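Side-chain contacts in cell surface protein (Putative S-layer protein) (Clostridioides difficile R20291, PDB 5NJL), which probably serves as a cell-wall-associated surface protein of the S-layer family, built as an extended three-domain fold, and supports cell adhesion in vitro: residues A[8-13]-A[214-219]; A[168-173]-A[178-183]; A[222-227]-A[272-277]. All coordinates share one frame; numbering follows the deposited sequence. Where two conformers were deposited one is given.

Contact 1 of 3, residues A[8-13]-A[214-219]; sequences TITKKE and SDLNTV. With SO4 (sulfate ion), chain H; SO4 (sulfate ion), chain J.
A small apolar surface contact between two sheets joins the end of strand 5-10 to the start of strand 215-219. Thr-8 and Thr-10 each lend a methyl group, and Leu-216 puts one branch against both: its CD1 lies 3.9 Å from CG2 of Thr-8 and 4.0 Å from CG2 of Thr-10. Thr-10 and Leu-216 run past each other in opposite directions, so they meet along their flanks. The same Thr-10 CG2 also rests against the carbonyl O of Ser-214, at 3.7 Å. No hydrogen bond spans the two segments.

The first torsion of Thr-10 sorts its two branches. With chi1 at 65°, OG1 is held between the backbone N and the carbonyl carbon, which leaves CG2 on the side of Leu-216 and Ser-214. There OG1 accepts a bond from N of Glu-13 (3.0 Å), and OE1 of Glu-13 in turn takes the N-H of Thr-10 at 3.0 Å, nearly straight at 168° but tilted out of the carboxylate plane. This reciprocal pair fixes both side chains just ahead of helix 14-25. Nearby, the extended Lys-11 and Lys-12 chains carry NZ to two separate sulfate ions, probably from the crystallisation liquor; Lys-11 NZ also bonds to carbonyl oxygens of Asn-65 and Leu-67. OG of Ser-214 is bonded to Asn-70.

Strand 5-10 pairs with 204-212, whereas 215-219 pairs with 271-278, so the methyl cluster bridges a sheet-to-sheet junction. Thr-10 forms an ST motif, and its reciprocal pair with Glu-13 has the pattern of a capping box, consistent with the turn that leads into helix 14-25.

Contact 2 of 3, residues A[168-173]-A[178-183]; sequences ANPVDS and LDPSTE. With SO4 (sulfate ion), chain I.
Neither of the two segments is a regular helix or strand, and one backbone hydrogen bond ties them: N of Leu-178 donates to O of Pro-170 over 2.8 Å. The chains come nearest at Asn-169 and Asp-179, whose CA atoms are 5.2 Å apart. Beyond this point residues 179 to 182 fold into a type I beta turn, closed by the bond from N of Thr-182 to O of Asp-179. That oxygen is gripped twice, since OG1 of Thr-182 donates to it as well, at 2.7 Å.

Among the side chains, Asn-169 lies over the Leu-178 to Asp-179 peptide, its CB only 3.2 Å from O of Leu-178. Its OD1 reaches CD of Pro-180 at 3.5 Å, the two side chains crossing at about a right angle. The two proline rings touch at an angle, CD of Pro-170 standing 3.8 Å from CG of Pro-180, and Ile-122 of helix 122-125 touches both. On the far side of the backbone bond, Leu-178 crosses Asp-172 at about a right angle, its CD2 3.6 Å from OD2; OD1 of that carboxylate is bonded to OG1 of Thr-174.

Asp-179 faces its own turn. Its CG is opposite the backbone N (chi1 -179°), which lets OD1 accept from both N and OG of Ser-181. The two donors approach from one face of the carboxylate, above its plane, and together limit its rotation. Ser-173 OG, outside this packing, donates to a sulfate ion.

The motif is thus an Asx turn at Asp-179 superposed on the type I turn 179-182, set within the long loop between strands 152-158 and 199-200, with its prolines packed on helix 122-125.

Contact 3 of 3, residues A[222-227]-A[272-277]; sequences QDLYDG and IELTVE
Leu-224 and Val-276 meet head-on, methyl to methyl: CD1 of the leucine ends 3.7 Å from CG2 of the valine, and both side chains reach out from their backbones toward each other, tip to tip. This facing explains how residues whose CA atoms are 8.8 Å apart can still touch, the interval being bridged by the two side chains. The two terminal branches of Leu-224 are shared between successive inward-facing residues of the strand. CD1 takes Val-276, while CD2 approaches CD2 of Leu-274 more loosely, at 4.5 Å. Thr-275, between them, belongs to the other face, as expected for the alternation of a beta strand.

On the valine the two methyls are not equivalent. CG1 is turned anti to the backbone N (chi1 -176°), which leaves CG2 as the methyl that meets Leu-224. All three residues are buried, and apolar packing alone connects them across the two segments, with no hydrogen bond between the backbones.

Leu-224 belongs to the short, weakly bonded helical turn 221-224 and also packs on Leu-291 of helix 281-291. Val-276 leans on Phe-260 of strand 258-265, and Leu-274 on Val-219 of strand 215-219. Leu-224 thus joins helices 221-224 and 281-291 to strand 271-278, which is flanked in the sheet by strands 215-219 and 258-265.

Contacts 1 and 3 lie side by side, their centres about 16 Å apart, and share one sheet: strand 215-219 of contact 1 is the neighbour of strand 271-278 of contact 3, and helix 221-224 follows 215-219 directly. Their segments touch through probable backbone hydrogen bonds between Thr-275 and residues Asn-217 and Val-219. Contact 2 stands apart, with its centre about 62 Å from that of contact 1 and 72 Å from that of contact 3, beyond the chain's centre. In sequence it falls between the two halves of contact 1, while contact 3 follows both. These separations agree with the extended three-domain fold, contact 1 marking a junction between two sheets.

Contact 1 of 3, residues A[8-13]-A[214-219]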
loop_
_atom_site.group_PDB
_atom_site.type_symbol
_atom_site.label_atom_id
_atom_site.label_comp_id
_atom_site.label_asym_id
_atom_site.label_seq_id
_atom_site.Cartn_x
_atom_site.Cartn_y
_atom_site.Cartn_z
ATOM N N THR A 8 12.120 -7.793 10.503
ATOM C CA THR A 8 12.140 -8.522 11.747
ATOM C C THR A 8 12.931 -7.694 12.727
ATOM O O THR A 8 14.023 -7.214 12.407
ATOM C CB THR A 8 12.750 -9.915 11.556
ATOM O OG1 THR A 8 11.845 -10.700 10.785
ATOM C CG2 THR A 8 12.990 -10.612 12.924
ATOM N N ILE A 9 12.360 -7.499 13.914
ATOM C CA ILE A 9 13.013 -6.769 14.988
ATOM C C ILE A 9 12.964 -7.585 16.277
ATOM O O ILE A 9 12.212 -8.556 16.388
ATOM C CB ILE A 9 12.371 -5.378 15.210
ATOM C CG1 ILE A 9 10.888 -5.488 15.597
ATOM C CG2 ILE A 9 12.534 -4.514 13.960
ATOM C CD1 ILE A 9 10.328 -4.193 16.161
ATOM N N THR A 10 13.784 -7.186 17.237
ATOM C CA THR A 10 13.765 -7.810 18.554
ATOM C C THR A 10 12.692 -7.163 19.438
ATOM O O THR A 10 12.208 -6.053 19.159
ATOM C CB THR A 10 15.110 -7.659 19.256
ATOM O OG1 THR A 10 15.364 -6.275 19.529
ATOM C CG2 THR A 10 16.250 -8.238 18.376
ATOM N N LYS A 11 12.354 -7.851 20.517
ATOM C CA LYS A 11 11.472 -7.285 21.519
ATOM C C LYS A 11 12.018 -5.970 22.076
ATOM O O LYS A 11 11.253 -5.026 22.267
ATOM C CB LYS A 11 11.217 -8.310 22.634
ATOM C CG LYS A 11 10.424 -7.782 23.819
ATOM C CD LYS A 11 10.014 -8.934 24.720
ATOM C CE LYS A 11 9.402 -8.401 26.000
ATOM N NZ LYS A 11 8.750 -9.494 26.736
ATOM N N LYS A 12 13.324 -5.883 22.319
ATOM C CA LYS A 12 13.946 -4.622 22.777
ATOM C C LYS A 12 13.758 -3.487 21.759
ATOM O O LYS A 12 13.508 -2.341 22.139
ATOM C CB LYS A 12 15.461 -4.764 22.969
ATOM C CG LYS A 12 15.977 -5.729 24.024
ATOM C CD LYS A 12 17.500 -5.806 23.874
ATOM C CE LYS A 12 18.129 -6.911 24.705
ATOM N NZ LYS A 12 19.612 -6.952 24.504
ATOM N N GLU A 13 13.919 -3.808 20.474
ATOM C CA GLU A 13 13.756 -2.815 19.401
ATOM C C GLU A 13 12.276 -2.395 19.186
ATOM O O GLU A 13 12.007 -1.352 18.584
ATOM C CB GLU A 13 14.325 -3.358 18.087
ATOM C CG GLU A 13 15.843 -3.415 18.075
ATOM C CD GLU A 13 16.422 -4.208 16.903
ATOM O OE1 GLU A 13 15.744 -5.076 16.306
ATOM O OE2 GLU A 13 17.596 -3.955 16.586
ATOM N N SER A 214 14.236 -12.745 21.032
ATOM C CA SER A 214 15.399 -13.587 20.796
ATOM C C SER A 214 16.576 -12.715 20.402
ATOM O O SER A 214 16.402 -11.542 19.997
ATOM C CB SER A 214 15.165 -14.567 19.650
ATOM O OG SER A 214 13.922 -15.219 19.718
ATOM N N ASP A 215 17.767 -13.297 20.529
ATOM C CA ASP A 215 19.019 -12.673 20.110
ATOM C C ASP A 215 19.247 -13.241 18.721
ATOM O O ASP A 215 19.414 -14.461 18.566
ATOM C CB ASP A 215 20.152 -13.055 21.090
ATOM C CG ASP A 215 21.453 -12.262 20.862
ATOM O OD1 ASP A 215 21.671 -11.701 19.767
ATOM O OD2 ASP A 215 22.278 -12.217 21.790
ATOM N N LEU A 216 19.255 -12.373 17.713
ATOM C CA LEU A 216 19.211 -12.801 16.311
ATOM C C LEU A 216 20.575 -12.737 15.628
ATOM O O LEU A 216 21.370 -11.812 15.861
ATOM C CB LEU A 216 18.243 -11.918 15.520
ATOM C CG LEU A 216 16.842 -11.772 16.113
ATOM C CD1 LEU A 216 16.058 -10.739 15.305
ATOM C CD2 LEU A 216 16.126 -13.111 16.161
ATOM N N ASN A 217 20.827 -13.720 14.774
ATOM C CA ASN A 217 22.064 -13.783 14.030
ATOM C C ASN A 217 21.847 -14.651 12.808
ATOM O O ASN A 217 21.045 -15.576 12.850
ATOM C CB ASN A 217 23.184 -14.350 14.916
ATOM C CG ASN A 217 24.520 -13.719 14.627
ATOM O OD1 ASN A 217 25.430 -14.373 14.103
ATOM N ND2 ASN A 217 24.647 -12.429 14.953
ATOM N N THR A 218 22.554 -14.331 11.724
ATOM C CA THR A 218 22.469 -15.075 10.463
ATOM C C THR A 218 23.857 -15.587 10.070
ATOM O O THR A 218 24.824 -14.827 10.068
ATOM C CB THR A 218 21.923 -14.206 9.312
ATOM O OG1 THR A 218 20.690 -13.593 9.707
ATOM C CG2 THR A 218 21.668 -15.050 8.070
ATOM N N VAL A 219 23.930 -16.870 9.721
ATOM C CA VAL A 219 25.190 -17.539 9.397
ATOM C C VAL A 219 25.050 -18.338 8.099
ATOM O O VAL A 219 23.953 -18.485 7.569
ATOM C CB VAL A 219 25.629 -18.492 10.538
ATOM C CG1 VAL A 219 25.905 -17.700 11.810
ATOM C CG2 VAL A 219 24.584 -19.577 10.807
HETATM S S SO4 H . 11.886 -9.908 28.761
HETATM O O1 SO4 H . 10.638 -9.331 29.321
HETATM O O2 SO4 H . 12.783 -10.250 29.894
HETATM O O3 SO4 H . 12.544 -8.868 27.930
HETATM O O4 SO4 H . 11.600 -11.140 27.977
HETATM S S SO4 J . 22.638 -6.609 22.598
HETATM O O1 SO4 J . 22.503 -8.051 22.276
HETATM O O2 SO4 J . 23.205 -6.434 23.955
HETATM O O3 SO4 J . 23.545 -5.987 21.607
HETATM O O4 SO4 J . 21.303 -5.962 22.552
#

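Contact 2 of 3, residues A[168-173]-A[178-183]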
loop_
_atom_site.group_PDB
_atom_site.type_symbol
_atom_site.label_atom_id
_atom_site.label_comp_id
_atom_site.label_asym_id
_atom_site.label_seq_id
_atom_site.Cartn_x
_atom_site.Cartn_y
_atom_site.Cartn_z
ATOM N N ALA A 168 -21.386 16.422 -15.521
ATOM C CA ALA A 168 -21.300 17.261 -14.345
ATOM C C ALA A 168 -21.101 18.743 -14.704
ATOM O O ALA A 168 -20.603 19.102 -15.775
ATOM C CB ALA A 168 -20.169 16.793 -13.434
ATOM N N ASN A 169 -21.448 19.591 -13.755
ATOM C CA ASN A 169 -21.286 21.026 -13.892
ATOM C C ASN A 169 -19.813 21.386 -13.961
ATOM O O ASN A 169 -19.046 21.020 -13.066
ATOM C CB ASN A 169 -21.906 21.741 -12.685
ATOM C CG ASN A 169 -23.425 21.702 -12.680
ATOM O OD1 ASN A 169 -24.056 21.106 -13.530
ATOM N ND2 ASN A 169 -24.019 22.416 -11.723
ATOM N N PRO A 170 -19.394 22.087 -15.029
ATOM C CA PRO A 170 -18.032 22.558 -15.051
ATOM C C PRO A 170 -17.871 23.788 -14.157
ATOM O O PRO A 170 -18.848 24.292 -13.625
ATOM C CB PRO A 170 -17.820 22.901 -16.533
ATOM C CG PRO A 170 -19.174 23.363 -16.982
ATOM C CD PRO A 170 -20.128 22.469 -16.248
ATOM N N VAL A 171 -16.646 24.257 -14.020
ATOM C CA VAL A 171 -16.301 25.410 -13.220
ATOM C C VAL A 171 -15.891 26.583 -14.092
ATOM O O VAL A 171 -15.102 26.425 -15.035
ATOM C CB VAL A 171 -15.164 25.054 -12.251
ATOM C CG1 VAL A 171 -14.760 26.230 -11.390
ATOM C CG2 VAL A 171 -15.595 23.879 -11.398
ATOM N N ASP A 172 -16.401 27.765 -13.752
ATOM C CA ASP A 172 -16.048 28.996 -14.448
ATOM C C ASP A 172 -15.004 29.817 -13.663
ATOM O O ASP A 172 -14.461 29.333 -12.656
ATOM C CB ASP A 172 -17.329 29.778 -14.847
ATOM C CG ASP A 172 -17.989 30.560 -13.702
ATOM O OD1 ASP A 172 -17.488 30.540 -12.552
ATOM O OD2 ASP A 172 -19.068 31.197 -13.983
ATOM N N SER A 173 -14.743 31.040 -14.097
ATOM C CA SER A 173 -13.636 31.823 -13.544
ATOM C C SER A 173 -13.940 32.362 -12.137
ATOM O O SER A 173 -13.031 32.748 -11.420
ATOM C CB SER A 173 -13.275 32.971 -14.475
ATOM O OG SER A 173 -14.397 33.834 -14.656
ATOM N N LEU A 178 -21.046 25.573 -12.450
ATOM C CA LEU A 178 -22.076 26.262 -13.212
ATOM C C LEU A 178 -22.908 25.253 -13.991
ATOM O O LEU A 178 -22.376 24.310 -14.549
ATOM C CB LEU A 178 -21.328 27.255 -14.132
ATOM C CG LEU A 178 -22.103 28.249 -14.954
ATOM C CD1 LEU A 178 -22.827 29.238 -14.054
ATOM C CD2 LEU A 178 -21.167 28.959 -15.915
ATOM N N ASP A 179 -24.232 25.398 -13.996
ATOM C CA ASP A 179 -25.103 24.493 -14.729
ATOM C C ASP A 179 -25.054 24.807 -16.242
ATOM O O ASP A 179 -25.343 25.931 -16.634
ATOM C CB ASP A 179 -26.543 24.614 -14.191
ATOM C CG ASP A 179 -27.528 23.679 -14.872
ATOM O OD1 ASP A 179 -27.226 22.954 -15.842
ATOM O OD2 ASP A 179 -28.688 23.683 -14.440
ATOM N N PRO A 180 -24.706 23.817 -17.088
ATOM C CA PRO A 180 -24.611 24.087 -18.540
ATOM C C PRO A 180 -25.928 24.469 -19.218
ATOM O O PRO A 180 -25.892 25.038 -20.294
ATOM C CB PRO A 180 -24.121 22.760 -19.123
ATOM C CG PRO A 180 -23.488 22.045 -17.988
ATOM C CD PRO A 180 -24.252 22.447 -16.765
ATOM N N SER A 181 -27.062 24.124 -18.611
ATOM C CA SER A 181 -28.387 24.522 -19.099
ATOM C C SER A 181 -28.789 25.938 -18.653
ATOM O O SER A 181 -29.848 26.405 -18.989
ATOM C CB SER A 181 -29.439 23.495 -18.650
ATOM O OG SER A 181 -29.579 23.466 -17.238
ATOM N N THR A 182 -27.947 26.633 -17.889
ATOM C CA THR A 182 -28.204 28.038 -17.558
ATOM C C THR A 182 -28.397 28.783 -18.908
ATOM O O THR A 182 -27.598 28.616 -19.836
ATOM C CB THR A 182 -27.016 28.671 -16.788
ATOM O OG1 THR A 182 -26.786 27.976 -15.548
ATOM C CG2 THR A 182 -27.259 30.152 -16.502
ATOM N N GLU A 183 -29.464 29.565 -19.059
ATOM C CA GLU A 183 -29.645 30.291 -20.329
ATOM C C GLU A 183 -28.534 31.333 -20.379
ATOM O O GLU A 183 -28.196 31.949 -19.381
ATOM C CB GLU A 183 -31.059 30.889 -20.506
ATOM C CG GLU A 183 -32.020 29.941 -21.228
ATOM C CD GLU A 183 -33.490 30.344 -21.148
ATOM O OE1 GLU A 183 -33.832 31.303 -20.420
ATOM O OE2 GLU A 183 -34.321 29.686 -21.818
HETATM S S SO4 I . -14.570 35.901 -17.691
HETATM O O1 SO4 I . -16.006 35.695 -17.374
HETATM O O2 SO4 I . -13.731 34.875 -17.034
HETATM O O3 SO4 I . -14.166 37.249 -17.220
HETATM O O4 SO4 I . -14.369 35.787 -19.156
#

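Contact 3 of 3, residues A[222-227]-A[272-277]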
loop_
_atom_site.group_PDB
_atom_site.type_symbol
_atom_site.label_atom_id
_atom_site.label_comp_id
_atom_site.label_asym_id
_atom_site.label_seq_id
_atom_site.Cartn_x
_atom_site.Cartn_y
_atom_site.Cartn_z
ATOM N N GLN A 222 28.192 -23.486 6.131
ATOM C CA GLN A 222 29.625 -23.730 6.299
ATOM C C GLN A 222 30.080 -23.381 7.718
ATOM O O GLN A 222 30.921 -24.083 8.289
ATOM C CB GLN A 222 30.459 -22.930 5.280
ATOM C CG GLN A 222 30.313 -23.382 3.824
ATOM C CD GLN A 222 29.135 -22.741 3.096
ATOM O OE1 GLN A 222 28.900 -21.536 3.199
ATOM N NE2 GLN A 222 28.392 -23.552 2.349
ATOM N N ASP A 223 29.517 -22.301 8.277
ATOM C CA ASP A 223 29.802 -21.891 9.656
ATOM C C ASP A 223 29.503 -23.006 10.670
ATOM O O ASP A 223 30.173 -23.124 11.696
ATOM C CB ASP A 223 28.978 -20.639 10.001
ATOM C CG ASP A 223 29.340 -20.049 11.342
ATOM O OD1 ASP A 223 30.516 -20.147 11.738
ATOM O OD2 ASP A 223 28.442 -19.486 12.000
ATOM N N LEU A 224 28.484 -23.820 10.375
ATOM C CA LEU A 224 28.019 -24.904 11.249
ATOM C C LEU A 224 28.425 -26.323 10.860
ATOM O O LEU A 224 28.411 -27.232 11.707
ATOM C CB LEU A 224 26.492 -24.870 11.321
ATOM C CG LEU A 224 25.867 -23.519 11.655
ATOM C CD1 LEU A 224 24.357 -23.685 11.785
ATOM C CD2 LEU A 224 26.480 -22.925 12.922
ATOM N N TYR A 225 28.749 -26.529 9.584
ATOM C CA TYR A 225 28.911 -27.883 9.034
ATOM C C TYR A 225 29.837 -27.817 7.811
ATOM O O TYR A 225 29.624 -26.985 6.934
ATOM C CB TYR A 225 27.527 -28.424 8.663
ATOM C CG TYR A 225 27.516 -29.853 8.184
ATOM C CD1 TYR A 225 27.573 -30.909 9.088
ATOM C CD2 TYR A 225 27.425 -30.156 6.815
ATOM C CE1 TYR A 225 27.562 -32.228 8.648
ATOM C CE2 TYR A 225 27.415 -31.476 6.367
ATOM C CZ TYR A 225 27.479 -32.505 7.287
ATOM O OH TYR A 225 27.476 -33.810 6.858
ATOM N N ASP A 226 30.861 -28.674 7.773
ATOM C CA ASP A 226 31.945 -28.612 6.743
ATOM C C ASP A 226 31.751 -29.515 5.496
ATOM O O ASP A 226 32.658 -29.637 4.665
ATOM C CB ASP A 226 33.318 -28.918 7.390
ATOM C CG ASP A 226 33.410 -30.338 7.984
ATOM O OD1 ASP A 226 32.560 -31.200 7.682
ATOM O OD2 ASP A 226 34.329 -30.593 8.785
ATOM N N GLY A 227 30.580 -30.136 5.380
ATOM C CA GLY A 227 30.315 -31.165 4.373
ATOM C C GLY A 227 30.345 -32.589 4.908
ATOM O O GLY A 227 29.854 -33.498 4.238
ATOM N N ILE A 272 18.038 -17.625 21.678
ATOM C CA ILE A 272 18.758 -17.356 20.451
ATOM C C ILE A 272 17.880 -17.774 19.280
ATOM O O ILE A 272 17.174 -18.786 19.352
ATOM C CB ILE A 272 20.067 -18.169 20.372
ATOM C CG1 ILE A 272 20.946 -17.953 21.613
ATOM C CG2 ILE A 272 20.819 -17.886 19.072
ATOM C CD1 ILE A 272 21.387 -16.541 21.884
ATOM N N GLU A 273 17.928 -16.995 18.197
ATOM C CA GLU A 273 17.445 -17.491 16.918
ATOM C C GLU A 273 18.469 -17.254 15.846
ATOM O O GLU A 273 18.825 -16.113 15.517
ATOM C CB GLU A 273 16.118 -16.887 16.472
ATOM C CG GLU A 273 15.610 -17.613 15.236
ATOM C CD GLU A 273 14.531 -16.853 14.506
ATOM O OE1 GLU A 273 14.854 -15.794 13.911
ATOM O OE2 GLU A 273 13.382 -17.328 14.526
ATOM N N LEU A 274 18.897 -18.360 15.269
ATOM C CA LEU A 274 19.969 -18.368 14.322
ATOM C C LEU A 274 19.336 -18.645 12.962
ATOM O O LEU A 274 18.667 -19.656 12.784
ATOM C CB LEU A 274 20.942 -19.481 14.705
ATOM C CG LEU A 274 22.289 -19.529 14.001
ATOM C CD1 LEU A 274 22.950 -18.157 13.938
ATOM C CD2 LEU A 274 23.175 -20.541 14.726
ATOM N N THR A 275 19.549 -17.731 12.027
ATOM C CA THR A 275 19.144 -17.933 10.641
ATOM C C THR A 275 20.328 -18.541 9.878
ATOM O O THR A 275 21.438 -18.013 9.915
ATOM C CB THR A 275 18.693 -16.599 10.021
ATOM O OG1 THR A 275 17.601 -16.078 10.792
ATOM C CG2 THR A 275 18.238 -16.786 8.587
ATOM N N VAL A 276 20.090 -19.676 9.233
ATOM C CA VAL A 276 21.108 -20.338 8.415
ATOM C C VAL A 276 20.713 -20.223 6.930
ATOM O O VAL A 276 19.754 -20.873 6.488
ATOM C CB VAL A 276 21.262 -21.814 8.809
ATOM C CG1 VAL A 276 22.397 -22.465 8.006
ATOM C CG2 VAL A 276 21.489 -21.945 10.315
ATOM N N GLU A 277 21.457 -19.404 6.181
ATOM C CA GLU A 277 21.120 -19.103 4.785
ATOM C C GLU A 277 22.245 -19.410 3.799
ATOM O O GLU A 277 23.434 -19.247 4.116
ATOM C CB GLU A 277 20.661 -17.644 4.636
ATOM C CG GLU A 277 21.750 -16.582 4.657
ATOM C CD GLU A 277 21.184 -15.173 4.684
ATOM O OE1 GLU A 277 21.989 -14.220 4.768
ATOM O OE2 GLU A 277 19.942 -15.013 4.626
#